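Local coordinates for protein estrogen receptor (Crassostrea gigas, PDB 4N1Y) that probably acts as a nuclear-receptor transcription factor that is constitutively active, its ancestral estrogen-responsive allosteric switch having become vestigial, at residues Leu49-Ile53 with Leu223-Met227; Ala87-Ile91 with Val126-Met131; Glu118-Val123 with Gln200-Gly205. Residue numbers count along the deposited sequence, not the author numbering.

Contact 1. Residues Leu49-Ile53 with Leu223-Met227; sequences LVHLI and LLKEM
Both segments are regular helix and meet obliquely: their axes pass 11.9 Å apart at 70°, with the CA atoms of Leu-49 and Leu-224 nearest in register at 7.7 Å. That spacing is bridged by apolar side chains, mostly leucine, which bury 239 Å². Leu-49, directed at the other helix in a t,p rotamer, supplies the main bump. Its CD2 settles into a hollow lined by three residues, lying 3.7 Å from Leu-223 CD2, 3.6 Å from Leu-224 CD1 and 3.8 Å from Met-227 CG; Met-227 is in m,m,m. The reciprocal bump is Leu-223, also t,p, which enters the notch formed by Leu-49, Val-50 and Ile-53. Its CD2 comes 3.6 Å from Val-50 CG2, while its CD1 faces Ile-53 CD1 more loosely, at 4.2 Å. The sequence LLKEM, the C-terminal position and this docking identify helix 222-229 as the probable counterpart of the family's activation helix (AF-2), in an arrangement consistent with an active receptor. Around the contact, Leu-224 also packs on Val-42 and Glu-46 of helix 34-56 and on Trp-78 of helix 67-89, whose Ile-74 and Trp-78 both meet Met-227.

Contact 2. Residues Ala87-Ile91 with Val126-Met131; sequences AFRSI and VSEQMM
Helix 67-89 ends within segment 87-91: Ser-90 is the first residue to leave helical phi/psi (-101/6). Segment 126-131 stays helical, and small residues bring the backbones close, with Ala-87 CA only 4.5 Å from Ser-127 CA. Val-126 begins the interface, its CG1 lying 4.1 Å from Ala-87 CB. Ser-127, chi1 t, donates from OG to Ala-87 O at 2.8 Å, adding a strong partner to a last-turn carbonyl that also receives a weak bond from Ser-90 N. Glu-128 points away and forms a salt bridge with Arg-155 of the second subunit, where Gln-129 packs on Tyr-159. Met-130 (m,t,t) returns to the interface: its SD lies 3.8 Å from Ala-87 CB and near the plane of the Phe-88 ring, at its edge, 4.4 Å from CD1, while its CB touches Ile-91 CD1 at 3.9 Å. Met-131 closes the row, CB 3.9 Å from Ile-91 CG2. Such tight apposition of helices 67-89 and 117-132 joins a central to an outer layer of the three-layer helical sandwich that defines nuclear-receptor ligand-binding domains.

Contact 3. Residues Glu118-Val123 with Gln200-Gly205; sequences EIFEQV and QAGERG
In the helical sandwich of the ligand-binding domain, segments 118-123 and 200-205, on helices 117-132 and 187-215, run nearly antiparallel, 9.3 Å between axes at 158° (signed crossing -158°), with Ile-119 CA and Ala-201 CA nearest at 5.4 Å. Gln-122, extended in t,t, donates from NE2 to Gln-200 OE1 at 2.8 Å with a 150° N-H...O angle. Its OE1 lies 3.4 Å from Ala-201 N, but the angle is too poor for a hydrogen bond. Gln-200, itself t,t, has its NE2 satisfied by Glu-203 of the second subunit. The same Glu-203 is the strongest partner of Arg-204. Glu-118 is a second, in-chain partner: its OE2 sits over one guanidinium face, 3.3 Å from Arg-204 NE, an ion pair through charge alone since no N-H points at it. Beneath these polar groups, Val-123 CG2 meets Ala-201 CB at 4.1 Å. Ile-119 (m,t) uses the low surface at glycine, placing CD1 3.6 Å from both Gly-205 CA and Arg-204 O.

In the fold
Contacts 2 and 3 share helix 117-132 and touch directly, Ala-87 CB lying 4.1 Å from Val-123 CG1; their segments alternate along the chain, and through the two contacts helix 117-132 packs on both helix 67-89 and helix 187-215. Both are mostly buried. Contact 2 has one side-chain-to-backbone bond, internal to the chain; contact 3 has an amide pair and an ion pair, and there Gln-200 and Arg-204 also bind the second subunit. Contact 1 differs. It is partly buried, wholly apolar, meets no other subunit, and covers the least area (239 against 329 and 374 Å²). Its centre lies about 23 Å from that of contact 2, across the chain's centre, and about 19 Å from that of contact 3.

Contact 1. Residues Leu49-Ile53 with Leu223-Met227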
loop_
_atom_site.group_PDB
_atom_site.type_symbol
_atom_site.label_atom_id
_atom_site.label_comp_id
_atom_site.label_asym_id
_atom_site.label_seq_id
_atom_site.Cartn_x
_atom_site.Cartn_y
_atom_site.Cartn_z
ATOM N N LEU B 49 9.660 4.414 18.487
ATOM C CA LEU B 49 10.629 4.333 17.405
ATOM C C LEU B 49 11.950 3.681 17.831
ATOM O O LEU B 49 12.465 2.806 17.134
ATOM C CB LEU B 49 10.889 5.726 16.833
ATOM C CG LEU B 49 11.673 5.788 15.518
ATOM C CD1 LEU B 49 11.061 4.883 14.463
ATOM C CD2 LEU B 49 11.764 7.228 15.006
ATOM N N VAL B 50 12.493 4.102 18.969
ATOM C CA VAL B 50 13.700 3.482 19.520
ATOM C C VAL B 50 13.496 1.988 19.753
ATOM O O VAL B 50 14.382 1.179 19.513
ATOM C CB VAL B 50 14.129 4.131 20.837
ATOM C CG1 VAL B 50 15.298 3.378 21.424
ATOM C CG2 VAL B 50 14.514 5.583 20.613
ATOM N N HIS B 51 12.320 1.637 20.253
ATOM C CA HIS B 51 11.957 0.251 20.499
ATOM C C HIS B 51 11.904 -0.584 19.225
ATOM O O HIS B 51 12.382 -1.716 19.217
ATOM C CB HIS B 51 10.616 0.199 21.220
ATOM C CG HIS B 51 10.698 0.582 22.665
ATOM N ND1 HIS B 51 11.333 -0.192 23.610
ATOM C CD2 HIS B 51 10.226 1.665 23.324
ATOM C CE1 HIS B 51 11.247 0.397 24.792
ATOM N NE2 HIS B 51 10.580 1.525 24.645
ATOM N N LEU B 52 11.329 -0.029 18.159
ATOM C CA LEU B 52 11.241 -0.713 16.862
ATOM C C LEU B 52 12.609 -1.106 16.339
ATOM O O LEU B 52 12.848 -2.251 15.957
ATOM C CB LEU B 52 10.583 0.184 15.818
ATOM C CG LEU B 52 9.085 0.417 15.868
ATOM C CD1 LEU B 52 8.727 1.336 14.726
ATOM C CD2 LEU B 52 8.334 -0.891 15.751
ATOM N N ILE B 53 13.487 -0.115 16.302
ATOM C CA ILE B 53 14.870 -0.268 15.905
ATOM C C ILE B 53 15.573 -1.406 16.650
ATOM O O ILE B 53 16.309 -2.210 16.054
ATOM C CB ILE B 53 15.592 1.052 16.142
ATOM C CG1 ILE B 53 14.967 2.118 15.243
ATOM C CG2 ILE B 53 17.114 0.892 15.987
ATOM C CD1 ILE B 53 15.449 3.513 15.531
ATOM N N LEU B 223 15.916 12.013 16.577
ATOM C CA LEU B 223 15.648 10.708 15.993
ATOM C C LEU B 223 14.497 10.758 15.008
ATOM O O LEU B 223 14.644 10.360 13.853
ATOM C CB LEU B 223 15.335 9.683 17.069
ATOM C CG LEU B 223 14.998 8.303 16.493
ATOM C CD1 LEU B 223 16.185 7.648 15.810
ATOM C CD2 LEU B 223 14.401 7.377 17.548
ATOM N N LEU B 224 13.366 11.285 15.460
ATOM C CA LEU B 224 12.193 11.390 14.610
ATOM C C LEU B 224 12.518 12.337 13.460
ATOM O O LEU B 224 12.113 12.145 12.311
ATOM C CB LEU B 224 10.995 11.900 15.410
ATOM C CG LEU B 224 9.629 11.548 14.845
ATOM C CD1 LEU B 224 9.637 10.102 14.471
ATOM C CD2 LEU B 224 8.556 11.800 15.863
ATOM N N LYS B 225 13.247 13.384 13.801
ATOM C CA LYS B 225 13.618 14.387 12.837
ATOM C C LYS B 225 14.553 13.818 11.740
ATOM O O LYS B 225 14.429 14.194 10.574
ATOM C CB LYS B 225 14.213 15.573 13.580
ATOM C CG LYS B 225 14.777 16.666 12.739
ATOM C CD LYS B 225 15.635 17.544 13.637
ATOM C CE LYS B 225 14.872 17.913 14.912
ATOM N NZ LYS B 225 15.693 18.703 15.874
ATOM N N GLU B 226 15.462 12.902 12.081
ATOM C CA GLU B 226 16.320 12.315 11.037
ATOM C C GLU B 226 15.459 11.436 10.133
ATOM O O GLU B 226 15.682 11.367 8.921
ATOM C CB GLU B 226 17.496 11.485 11.589
ATOM C CG GLU B 226 18.392 12.151 12.638
ATOM C CD GLU B 226 19.425 11.187 13.246
ATOM O OE1 GLU B 226 19.066 10.013 13.471
ATOM O OE2 GLU B 226 20.558 11.617 13.588
ATOM N N MET B 227 14.496 10.736 10.721
ATOM C CA MET B 227 13.620 9.889 9.926
ATOM C C MET B 227 12.846 10.698 8.899
ATOM O O MET B 227 12.638 10.249 7.771
ATOM C CB MET B 227 12.653 9.120 10.822
ATOM C CG MET B 227 13.391 8.244 11.783
ATOM S SD MET B 227 14.319 6.981 10.895
ATOM C CE MET B 227 13.069 5.733 10.683
#

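Contact 2. Residues Ala87-Ile91 with Val126-Met131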
loop_
_atom_site.group_PDB
_atom_site.type_symbol
_atom_site.label_atom_id
_atom_site.label_comp_id
_atom_site.label_asym_id
_atom_site.label_seq_id
_atom_site.Cartn_x
_atom_site.Cartn_y
_atom_site.Cartn_z
ATOM N N ALA B 87 -3.041 0.093 15.441
ATOM C CA ALA B 87 -4.250 -0.605 15.018
ATOM C C ALA B 87 -4.504 -1.824 15.895
ATOM O O ALA B 87 -5.633 -2.081 16.305
ATOM C CB ALA B 87 -4.154 -1.016 13.556
ATOM N N PHE B 88 -3.454 -2.588 16.159
ATOM C CA PHE B 88 -3.606 -3.814 16.928
ATOM C C PHE B 88 -3.851 -3.467 18.392
ATOM O O PHE B 88 -4.642 -4.131 19.059
ATOM C CB PHE B 88 -2.380 -4.730 16.781
ATOM C CG PHE B 88 -2.610 -6.139 17.291
ATOM C CD1 PHE B 88 -3.346 -7.054 16.547
ATOM C CD2 PHE B 88 -2.123 -6.536 18.532
ATOM C CE1 PHE B 88 -3.562 -8.349 17.013
ATOM C CE2 PHE B 88 -2.346 -7.825 19.008
ATOM C CZ PHE B 88 -3.071 -8.729 18.244
ATOM N N ARG B 89 -3.167 -2.437 18.893
ATOM C CA ARG B 89 -3.437 -1.936 20.244
ATOM C C ARG B 89 -4.898 -1.512 20.370
ATOM O O ARG B 89 -5.464 -1.543 21.459
ATOM C CB ARG B 89 -2.519 -0.750 20.607
ATOM C CG ARG B 89 -1.185 -1.112 21.256
ATOM C CD ARG B 89 -0.423 0.129 21.746
ATOM N NE ARG B 89 -0.178 1.097 20.672
ATOM C CZ ARG B 89 0.917 1.110 19.910
ATOM N NH1 ARG B 89 1.874 0.211 20.098
ATOM N NH2 ARG B 89 1.063 2.017 18.954
ATOM N N SER B 90 -5.504 -1.144 19.247
ATOM C CA SER B 90 -6.824 -0.536 19.247
ATOM C C SER B 90 -7.953 -1.496 18.883
ATOM O O SER B 90 -9.104 -1.076 18.734
ATOM C CB SER B 90 -6.836 0.669 18.311
ATOM O OG SER B 90 -5.963 1.669 18.812
ATOM N N ILE B 91 -7.618 -2.774 18.733
ATOM C CA ILE B 91 -8.567 -3.778 18.255
ATOM C C ILE B 91 -9.870 -3.855 19.062
ATOM O O ILE B 91 -10.935 -4.046 18.476
ATOM C CB ILE B 91 -7.925 -5.197 18.275
ATOM C CG1 ILE B 91 -7.018 -5.405 17.074
ATOM C CG2 ILE B 91 -8.984 -6.306 18.300
ATOM C CD1 ILE B 91 -6.681 -6.844 16.868
ATOM N N VAL B 126 -8.779 -0.204 9.649
ATOM C CA VAL B 126 -7.903 -1.354 9.600
ATOM C C VAL B 126 -8.021 -2.106 10.919
ATOM O O VAL B 126 -8.119 -3.337 10.922
ATOM C CB VAL B 126 -6.431 -0.951 9.336
ATOM C CG1 VAL B 126 -5.493 -2.055 9.771
ATOM C CG2 VAL B 126 -6.210 -0.587 7.858
ATOM N N SER B 127 -8.042 -1.364 12.029
ATOM C CA SER B 127 -8.227 -1.969 13.347
ATOM C C SER B 127 -9.478 -2.852 13.397
ATOM O O SER B 127 -9.419 -4.014 13.822
ATOM C CB SER B 127 -8.319 -0.896 14.425
ATOM O OG SER B 127 -8.251 -1.477 15.718
ATOM N N GLU B 128 -10.587 -2.318 12.892
ATOM C CA GLU B 128 -11.831 -3.056 12.864
ATOM C C GLU B 128 -11.720 -4.328 12.035
ATOM O O GLU B 128 -12.284 -5.370 12.390
ATOM C CB GLU B 128 -12.949 -2.209 12.279
ATOM C CG GLU B 128 -14.312 -2.753 12.638
ATOM C CD GLU B 128 -15.414 -2.136 11.821
ATOM O OE1 GLU B 128 -15.168 -1.084 11.195
ATOM O OE2 GLU B 128 -16.526 -2.710 11.807
ATOM N N GLN B 129 -10.988 -4.249 10.931
ATOM C CA GLN B 129 -10.806 -5.416 10.095
ATOM C C GLN B 129 -10.004 -6.485 10.809
ATOM O O GLN B 129 -10.314 -7.677 10.692
ATOM C CB GLN B 129 -10.139 -5.036 8.788
ATOM C CG GLN B 129 -10.977 -4.095 7.988
ATOM C CD GLN B 129 -12.302 -4.688 7.631
ATOM O OE1 GLN B 129 -12.391 -5.865 7.290
ATOM N NE2 GLN B 129 -13.357 -3.880 7.716
ATOM N N MET B 130 -9.005 -6.063 11.575
ATOM C CA MET B 130 -8.210 -7.012 12.348
ATOM C C MET B 130 -9.095 -7.711 13.368
ATOM O O MET B 130 -8.983 -8.921 13.586
ATOM C CB MET B 130 -7.048 -6.321 13.041
ATOM C CG MET B 130 -6.053 -5.663 12.098
ATOM S SD MET B 130 -4.848 -4.751 13.094
ATOM C CE MET B 130 -3.418 -4.710 12.030
ATOM N N MET B 131 -9.946 -6.926 14.018
ATOM C CA MET B 131 -10.912 -7.457 14.974
ATOM C C MET B 131 -11.806 -8.475 14.290
ATOM O O MET B 131 -12.054 -9.549 14.812
ATOM C CB MET B 131 -11.759 -6.331 15.586
ATOM C CG MET B 131 -12.833 -6.829 16.529
ATOM S SD MET B 131 -14.097 -5.613 16.948
ATOM C CE MET B 131 -14.987 -5.535 15.386
#

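Contact 3. Residues Glu118-Val123 with Gln200-Gly205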
loop_
_atom_site.group_PDB
_atom_site.type_symbol
_atom_site.label_atom_id
_atom_site.label_comp_id
_atom_site.label_asym_id
_atom_site.label_seq_id
_atom_site.Cartn_x
_atom_site.Cartn_y
_atom_site.Cartn_z
ATOM N N GLU B 118 -8.034 11.835 8.161
ATOM C CA GLU B 118 -7.955 10.899 7.038
ATOM C C GLU B 118 -6.999 9.789 7.412
ATOM O O GLU B 118 -7.254 8.615 7.111
ATOM C CB GLU B 118 -7.571 11.596 5.711
ATOM C CG GLU B 118 -6.149 11.444 5.157
ATOM C CD GLU B 118 -5.950 12.233 3.841
ATOM O OE1 GLU B 118 -6.950 12.744 3.287
ATOM O OE2 GLU B 118 -4.797 12.354 3.363
ATOM N N ILE B 119 -5.897 10.156 8.059
ATOM C CA ILE B 119 -4.960 9.153 8.538
ATOM C C ILE B 119 -5.601 8.202 9.549
ATOM O O ILE B 119 -5.627 6.991 9.332
ATOM C CB ILE B 119 -3.718 9.799 9.163
ATOM C CG1 ILE B 119 -2.896 10.500 8.075
ATOM C CG2 ILE B 119 -2.872 8.751 9.882
ATOM C CD1 ILE B 119 -1.800 11.379 8.609
ATOM N N PHE B 120 -6.147 8.731 10.638
ATOM C CA PHE B 120 -6.637 7.844 11.691
ATOM C C PHE B 120 -7.902 7.087 11.303
ATOM O O PHE B 120 -8.142 5.977 11.794
ATOM C CB PHE B 120 -6.871 8.620 12.978
ATOM C CG PHE B 120 -5.613 9.092 13.609
ATOM C CD1 PHE B 120 -4.413 8.463 13.320
ATOM C CD2 PHE B 120 -5.613 10.168 14.479
ATOM C CE1 PHE B 120 -3.236 8.901 13.888
ATOM C CE2 PHE B 120 -4.442 10.608 15.056
ATOM C CZ PHE B 120 -3.251 9.977 14.760
ATOM N N GLU B 121 -8.683 7.655 10.388
ATOM C CA GLU B 121 -9.880 6.966 9.925
ATOM C C GLU B 121 -9.540 5.702 9.159
ATOM O O GLU B 121 -10.243 4.707 9.250
ATOM C CB GLU B 121 -10.712 7.884 9.043
ATOM C CG GLU B 121 -11.833 8.587 9.762
ATOM C CD GLU B 121 -12.669 9.408 8.810
ATOM O OE1 GLU B 121 -12.878 8.961 7.660
ATOM O OE2 GLU B 121 -13.173 10.470 9.225
ATOM N N GLN B 122 -8.442 5.740 8.421
ATOM C CA GLN B 122 -7.960 4.575 7.718
ATOM C C GLN B 122 -7.399 3.528 8.701
ATOM O O GLN B 122 -7.683 2.328 8.600
ATOM C CB GLN B 122 -6.919 5.002 6.691
ATOM C CG GLN B 122 -6.573 3.939 5.672
ATOM C CD GLN B 122 -5.779 4.499 4.519
ATOM O OE1 GLN B 122 -5.054 5.485 4.669
ATOM N NE2 GLN B 122 -5.940 3.901 3.345
ATOM N N VAL B 123 -6.595 3.994 9.649
ATOM C CA VAL B 123 -6.046 3.118 10.675
ATOM C C VAL B 123 -7.107 2.453 11.516
ATOM O O VAL B 123 -7.084 1.242 11.704
ATOM C CB VAL B 123 -5.101 3.875 11.623
ATOM C CG1 VAL B 123 -4.630 2.946 12.726
ATOM C CG2 VAL B 123 -3.915 4.430 10.853
ATOM N N GLN B 200 -0.643 3.153 2.751
ATOM C CA GLN B 200 -1.229 4.427 2.373
ATOM C C GLN B 200 -1.278 5.357 3.596
ATOM O O GLN B 200 -0.915 6.536 3.522
ATOM C CB GLN B 200 -2.613 4.218 1.769
ATOM C CG GLN B 200 -3.237 5.488 1.250
ATOM C CD GLN B 200 -4.487 5.227 0.446
ATOM O OE1 GLN B 200 -5.172 4.226 0.644
ATOM N NE2 GLN B 200 -4.786 6.124 -0.479
ATOM N N ALA B 201 -1.709 4.817 4.728
ATOM C CA ALA B 201 -1.739 5.609 5.945
ATOM C C ALA B 201 -0.336 6.075 6.347
ATOM O O ALA B 201 -0.156 7.203 6.807
ATOM C CB ALA B 201 -2.375 4.818 7.078
ATOM N N GLY B 202 0.656 5.215 6.162
ATOM C CA GLY B 202 2.020 5.540 6.542
ATOM C C GLY B 202 2.535 6.728 5.768
ATOM O O GLY B 202 3.114 7.666 6.333
ATOM N N GLU B 203 2.300 6.688 4.464
ATOM C CA GLU B 203 2.765 7.720 3.546
ATOM C C GLU B 203 2.198 9.075 3.925
ATOM O O GLU B 203 2.915 10.091 3.984
ATOM C CB GLU B 203 2.365 7.344 2.125
ATOM C CG GLU B 203 2.786 8.287 1.027
ATOM C CD GLU B 203 4.204 8.032 0.578
ATOM O OE1 GLU B 203 4.853 7.122 1.133
ATOM O OE2 GLU B 203 4.658 8.716 -0.358
ATOM N N ARG B 204 0.897 9.086 4.178
ATOM C CA ARG B 204 0.236 10.303 4.596
ATOM C C ARG B 204 0.741 10.722 5.962
ATOM O O ARG B 204 0.911 11.913 6.232
ATOM C CB ARG B 204 -1.265 10.101 4.603
ATOM C CG ARG B 204 -1.802 9.907 3.212
ATOM C CD ARG B 204 -3.248 9.509 3.230
ATOM N NE ARG B 204 -3.800 9.546 1.888
ATOM C CZ ARG B 204 -4.978 9.036 1.562
ATOM N NH1 ARG B 204 -5.718 8.442 2.491
ATOM N NH2 ARG B 204 -5.412 9.117 0.313
ATOM N N GLY B 205 0.985 9.734 6.818
ATOM C CA GLY B 205 1.537 9.988 8.135
ATOM C C GLY B 205 2.838 10.753 8.068
ATOM O O GLY B 205 2.979 11.818 8.678
#